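Local coordinates for protein arginase (Trypanosoma brucei brucei, PDB 4RHJ) that is an arginase-like protein of unknown function with the arginase-deacetylase fold, which evolved without the binuclear manganese cluster of true arginases, at residues 64-67 with 68-72; 152-155 with 156-160. All coordinates share one frame; numbering follows the deposited sequence.

Interaction 1: residues 64-67 with 68-72; sequences FFLQ and SPRDC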
loop_
_atom_site.group_PDB
_atom_site.type_symbol
_atom_site.label_atom_id
_atom_site.label_comp_id
_atom_site.label_asym_id
_atom_site.label_seq_id
_atom_site.Cartn_x
_atom_site.Cartn_y
_atom_site.Cartn_z
ATOM N N PHE A 64 2.130 15.277 16.476
ATOM C CA PHE A 64 1.485 15.027 15.195
ATOM C C PHE A 64 0.070 14.463 15.391
ATOM O O PHE A 64 -0.841 14.796 14.648
ATOM C CB PHE A 64 2.338 14.073 14.362
ATOM C CG PHE A 64 1.907 13.956 12.935
ATOM C CD1 PHE A 64 2.258 14.925 12.011
ATOM C CD2 PHE A 64 1.178 12.871 12.507
ATOM C CE1 PHE A 64 1.877 14.817 10.684
ATOM C CE2 PHE A 64 0.790 12.755 11.172
ATOM C CZ PHE A 64 1.144 13.734 10.260
ATOM N N PHE A 65 -0.106 13.631 16.410
ATOM C CA PHE A 65 -1.418 13.090 16.762
ATOM C C PHE A 65 -2.347 14.161 17.324
ATOM O O PHE A 65 -3.567 14.097 17.168
ATOM C CB PHE A 65 -1.283 11.965 17.786
ATOM C CG PHE A 65 -2.596 11.459 18.301
ATOM C CD1 PHE A 65 -3.380 10.617 17.527
ATOM C CD2 PHE A 65 -3.058 11.825 19.549
ATOM C CE1 PHE A 65 -4.591 10.150 17.995
ATOM C CE2 PHE A 65 -4.273 11.354 20.022
ATOM C CZ PHE A 65 -5.033 10.519 19.247
ATOM N N LEU A 66 -1.766 15.146 17.992
ATOM C CA LEU A 66 -2.564 16.195 18.599
ATOM C C LEU A 66 -3.056 17.179 17.550
ATOM O O LEU A 66 -4.064 17.850 17.758
ATOM C CB LEU A 66 -1.768 16.911 19.683
ATOM C CG LEU A 66 -1.261 16.022 20.825
ATOM C CD1 LEU A 66 -0.495 16.856 21.833
ATOM C CD2 LEU A 66 -2.409 15.281 21.509
ATOM N N GLN A 67 -2.374 17.226 16.409
ATOM C CA GLN A 67 -2.735 18.158 15.339
ATOM C C GLN A 67 -3.616 17.481 14.281
ATOM O O GLN A 67 -4.092 18.113 13.334
ATOM C CB GLN A 67 -1.474 18.749 14.703
ATOM C CG GLN A 67 -0.714 17.826 13.776
ATOM C CD GLN A 67 0.164 18.583 12.795
ATOM O OE1 GLN A 67 0.457 19.762 12.988
ATOM N NE2 GLN A 67 0.576 17.913 11.731
ATOM N N SER A 68 -3.847 16.190 14.485
ATOM C CA SER A 68 -4.601 15.354 13.564
ATOM C C SER A 68 -6.107 15.516 13.765
ATOM O O SER A 68 -6.547 15.977 14.820
ATOM C CB SER A 68 -4.188 13.891 13.756
ATOM O OG SER A 68 -2.778 13.762 13.748
ATOM N N PRO A 69 -6.905 15.151 12.753
ATOM C CA PRO A 69 -8.355 15.183 12.899
ATOM C C PRO A 69 -8.844 14.419 14.130
ATOM O O PRO A 69 -8.309 13.363 14.475
ATOM C CB PRO A 69 -8.839 14.515 11.613
ATOM C CG PRO A 69 -7.787 14.812 10.630
ATOM C CD PRO A 69 -6.514 14.694 11.409
ATOM N N ARG A 70 -9.853 14.969 14.796
ATOM C CA ARG A 70 -10.432 14.327 15.973
ATOM C C ARG A 70 -11.520 13.332 15.574
ATOM O O ARG A 70 -11.953 12.515 16.385
ATOM C CB ARG A 70 -10.993 15.376 16.928
ATOM C CG ARG A 70 -9.930 16.238 17.581
ATOM C CD ARG A 70 -9.042 15.415 18.523
ATOM N NE ARG A 70 -8.125 16.264 19.276
ATOM C CZ ARG A 70 -6.821 16.374 19.038
ATOM N NH1 ARG A 70 -6.248 15.669 18.069
ATOM N NH2 ARG A 70 -6.082 17.187 19.787
ATOM N N ASP A 71 -11.933 13.402 14.307
ATOM C CA ASP A 71 -12.998 12.563 13.772
ATOM C C ASP A 71 -12.548 11.139 13.549
ATOM O O ASP A 71 -11.749 10.877 12.665
ATOM C CB ASP A 71 -13.515 13.128 12.462
ATOM C CG ASP A 71 -13.814 14.608 12.547
ATOM O OD1 ASP A 71 -14.826 14.977 13.184
ATOM O OD2 ASP A 71 -13.039 15.400 11.974
ATOM N N CYS A 72 -13.101 10.226 14.343
ATOM C CA CYS A 72 -12.736 8.816 14.321
ATOM C C CYS A 72 -13.331 8.060 13.133
ATOM O O CYS A 72 -14.164 8.592 12.397
ATOM C CB CYS A 72 -13.177 8.133 15.619
ATOM S SG CYS A 72 -12.329 8.684 17.112
#

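Interaction 2: residues 152-155 with 156-160; sequences EAYK and RLFPS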
loop_
_atom_site.group_PDB
_atom_site.type_symbol
_atom_site.label_atom_id
_atom_site.label_comp_id
_atom_site.label_asym_id
_atom_site.label_seq_id
_atom_site.Cartn_x
_atom_site.Cartn_y
_atom_site.Cartn_z
ATOM N N GLU A 152 3.394 -3.586 34.370
ATOM C CA GLU A 152 3.924 -3.878 35.709
ATOM C C GLU A 152 3.417 -2.918 36.787
ATOM O O GLU A 152 3.310 -3.302 37.952
ATOM C CB GLU A 152 5.447 -3.893 35.692
ATOM C CG GLU A 152 5.991 -5.227 35.227
ATOM C CD GLU A 152 7.425 -5.422 35.582
ATOM O OE1 GLU A 152 8.187 -4.441 35.486
ATOM O OE2 GLU A 152 7.789 -6.554 35.954
ATOM N N ALA A 153 3.096 -1.689 36.390
ATOM C CA ALA A 153 2.396 -0.737 37.248
ATOM C C ALA A 153 0.975 -1.193 37.560
ATOM O O ALA A 153 0.406 -0.840 38.593
ATOM C CB ALA A 153 2.358 0.590 36.606
ATOM N N TYR A 154 0.407 -1.971 36.643
ATOM C CA TYR A 154 -0.968 -2.455 36.767
ATOM C C TYR A 154 -1.046 -3.613 37.740
ATOM O O TYR A 154 -1.938 -3.673 38.591
ATOM C CB TYR A 154 -1.517 -2.891 35.401
ATOM C CG TYR A 154 -3.009 -3.096 35.391
ATOM C CD1 TYR A 154 -3.576 -4.254 35.901
ATOM C CD2 TYR A 154 -3.851 -2.124 34.882
ATOM C CE1 TYR A 154 -4.933 -4.433 35.902
ATOM C CE2 TYR A 154 -5.217 -2.296 34.879
ATOM C CZ TYR A 154 -5.751 -3.448 35.390
ATOM O OH TYR A 154 -7.111 -3.616 35.387
ATOM N N LYS A 155 -0.106 -4.538 37.592
ATOM C CA LYS A 155 -0.045 -5.723 38.428
ATOM C C LYS A 155 0.421 -5.378 39.841
ATOM O O LYS A 155 0.141 -6.097 40.792
ATOM C CB LYS A 155 0.885 -6.758 37.798
ATOM C CG LYS A 155 0.617 -8.185 38.242
ATOM C CD LYS A 155 -0.766 -8.647 37.821
ATOM C CE LYS A 155 -0.917 -10.133 38.039
ATOM N NZ LYS A 155 -2.243 -10.600 37.596
ATOM N N ARG A 156 1.150 -4.280 39.972
ATOM C CA ARG A 156 1.518 -3.761 41.282
ATOM C C ARG A 156 0.272 -3.274 42.004
ATOM O O ARG A 156 0.017 -3.646 43.151
ATOM C CB ARG A 156 2.532 -2.633 41.137
ATOM C CG ARG A 156 2.551 -1.637 42.282
ATOM C CD ARG A 156 2.775 -0.227 41.755
ATOM N NE ARG A 156 3.329 -0.252 40.405
ATOM C CZ ARG A 156 4.625 -0.361 40.135
ATOM N NH1 ARG A 156 5.507 -0.468 41.117
ATOM N NH2 ARG A 156 5.040 -0.383 38.881
ATOM N N LEU A 157 -0.496 -2.438 41.311
ATOM C CA LEU A 157 -1.794 -1.972 41.785
ATOM C C LEU A 157 -2.803 -3.110 41.928
ATOM O O LEU A 157 -3.480 -3.249 42.959
ATOM C CB LEU A 157 -2.348 -0.911 40.830
ATOM C CG LEU A 157 -1.528 0.372 40.773
ATOM C CD1 LEU A 157 -2.159 1.374 39.853
ATOM C CD2 LEU A 157 -1.381 0.927 42.179
ATOM N N PHE A 158 -2.906 -3.927 40.889
ATOM C CA PHE A 158 -3.873 -5.008 40.905
ATOM C C PHE A 158 -3.219 -6.339 40.613
ATOM O O PHE A 158 -3.282 -6.823 39.491
ATOM C CB PHE A 158 -4.978 -4.731 39.898
ATOM C CG PHE A 158 -5.474 -3.318 39.928
ATOM C CD1 PHE A 158 -6.445 -2.934 40.832
ATOM C CD2 PHE A 158 -4.966 -2.371 39.055
ATOM C CE1 PHE A 158 -6.900 -1.637 40.864
ATOM C CE2 PHE A 158 -5.414 -1.074 39.087
ATOM C CZ PHE A 158 -6.383 -0.706 39.993
ATOM N N PRO A 159 -2.586 -6.937 41.626
ATOM C CA PRO A 159 -1.954 -8.254 41.492
ATOM C C PRO A 159 -2.974 -9.389 41.394
ATOM O O PRO A 159 -2.616 -10.530 41.093
ATOM C CB PRO A 159 -1.137 -8.368 42.776
ATOM C CG PRO A 159 -1.905 -7.574 43.755
ATOM C CD PRO A 159 -2.418 -6.392 42.983
ATOM N N SER A 160 -4.234 -9.064 41.660
ATOM C CA SER A 160 -5.313 -10.031 41.593
ATOM C C SER A 160 -5.840 -10.153 40.173
ATOM O O SER A 160 -6.324 -11.211 39.768
ATOM C CB SER A 160 -6.444 -9.626 42.531
ATOM O OG SER A 160 -6.944 -8.348 42.181
#

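Interaction 1: residues 64-67 with 68-72
R70 reaches back to the last turn of helix 62-66 and sets its guanidinium against the carbonyls of F65 and L66. All three bonds of this group are weak. R70 NH2 lies 2.9 Å from L66 O, with an angle of 129° at the hydrogen. R70 NH1 lies 3.1 Å from L66 O. R70 NH1 lies 3.2 Å from F65 O, and that oxygen sits at the edge of the guanidinium, near its plane. The chain of R70 is bent at chi2 (-66°), which turns the group back over the helix end.

Hydroxyl and backbone bonds close the turn. S68 OG donates to F64 O, but their separation of 2.4 Å is too short to take at face value. Its chi1 of -49° holds OG beside its own backbone N. S68 N adds a weak bond of 3.4 Å to F65 O.

F65 and R70 both touch L78 of strand 77-81, and F64 packs on A305 of helix 303-316. D71 OD2 bonds to Q200 NE2 of the second subunit.

The chemistry is that of a helix C-terminus. The last carbonyls, F64 O and F65 O with only weak backbone donors, are also met by the S68 hydroxyl and the R70 guanidinium, whose positive charge should suit the helix dipole.

Interaction 2: residues 152-155 with 156-160
The ring of Y154 carries F158 over one face: F158 CD2 stands 3.7 Å above the ring plane, over its centre. The pair is oblique, with centroids 5.0 Å apart and planes at 49°. Y154 CG is anti to its N, and this chi1 of -167° lays the ring along the helix, where it meets F158, four residues on. The other flat group is the guanidinium of R156. A153 CA lies at its edge, in plane, 3.1 Å from R156 NH2.

Backbone bonds continue the helix to its end. R156 N donates to E152 O, and L157 N to A153 O. F158 N donates to Y154 O at 2.5 Å, a length that is doubtful. R156 NE adds a weak bond of 3.5 Å to A153 O, so that this carbonyl has two donors.

F158 leaves helical backbone angles. P159 N lies 3.0 Å from K155 O but, having no N-H, cannot add a bond to it. The aliphatic chain of K155 runs beside F158 and P159, with K155 CD 3.5 Å from F158 O.

In the fold, A153 and R156 pack on helix 116-131, where Y120 also bonds to E152. Y154 and K155 rest on I163 of strand 163-168.

Overall arrangement
Both contacts are local and both finish a helix, but on opposite sides of the chain's centre. Their centres are 31 Å apart and they do not touch. Interaction 1 lies at the surface, after helix 62-66 and before strand 77-81, close to the second subunit. Interaction 2 is partly buried, at the end of helix 148-157, and no other chain of the assembly touches it. The chemistry differs accordingly. In interaction 1 side-chain donors meet backbone carbonyls. In interaction 2 main-chain bonds and an aromatic pair carry the turn, and the proline after it offers no further donor. Each packs against a strand of the central parallel sheet, 77-81 at one edge and 163-168 further inside.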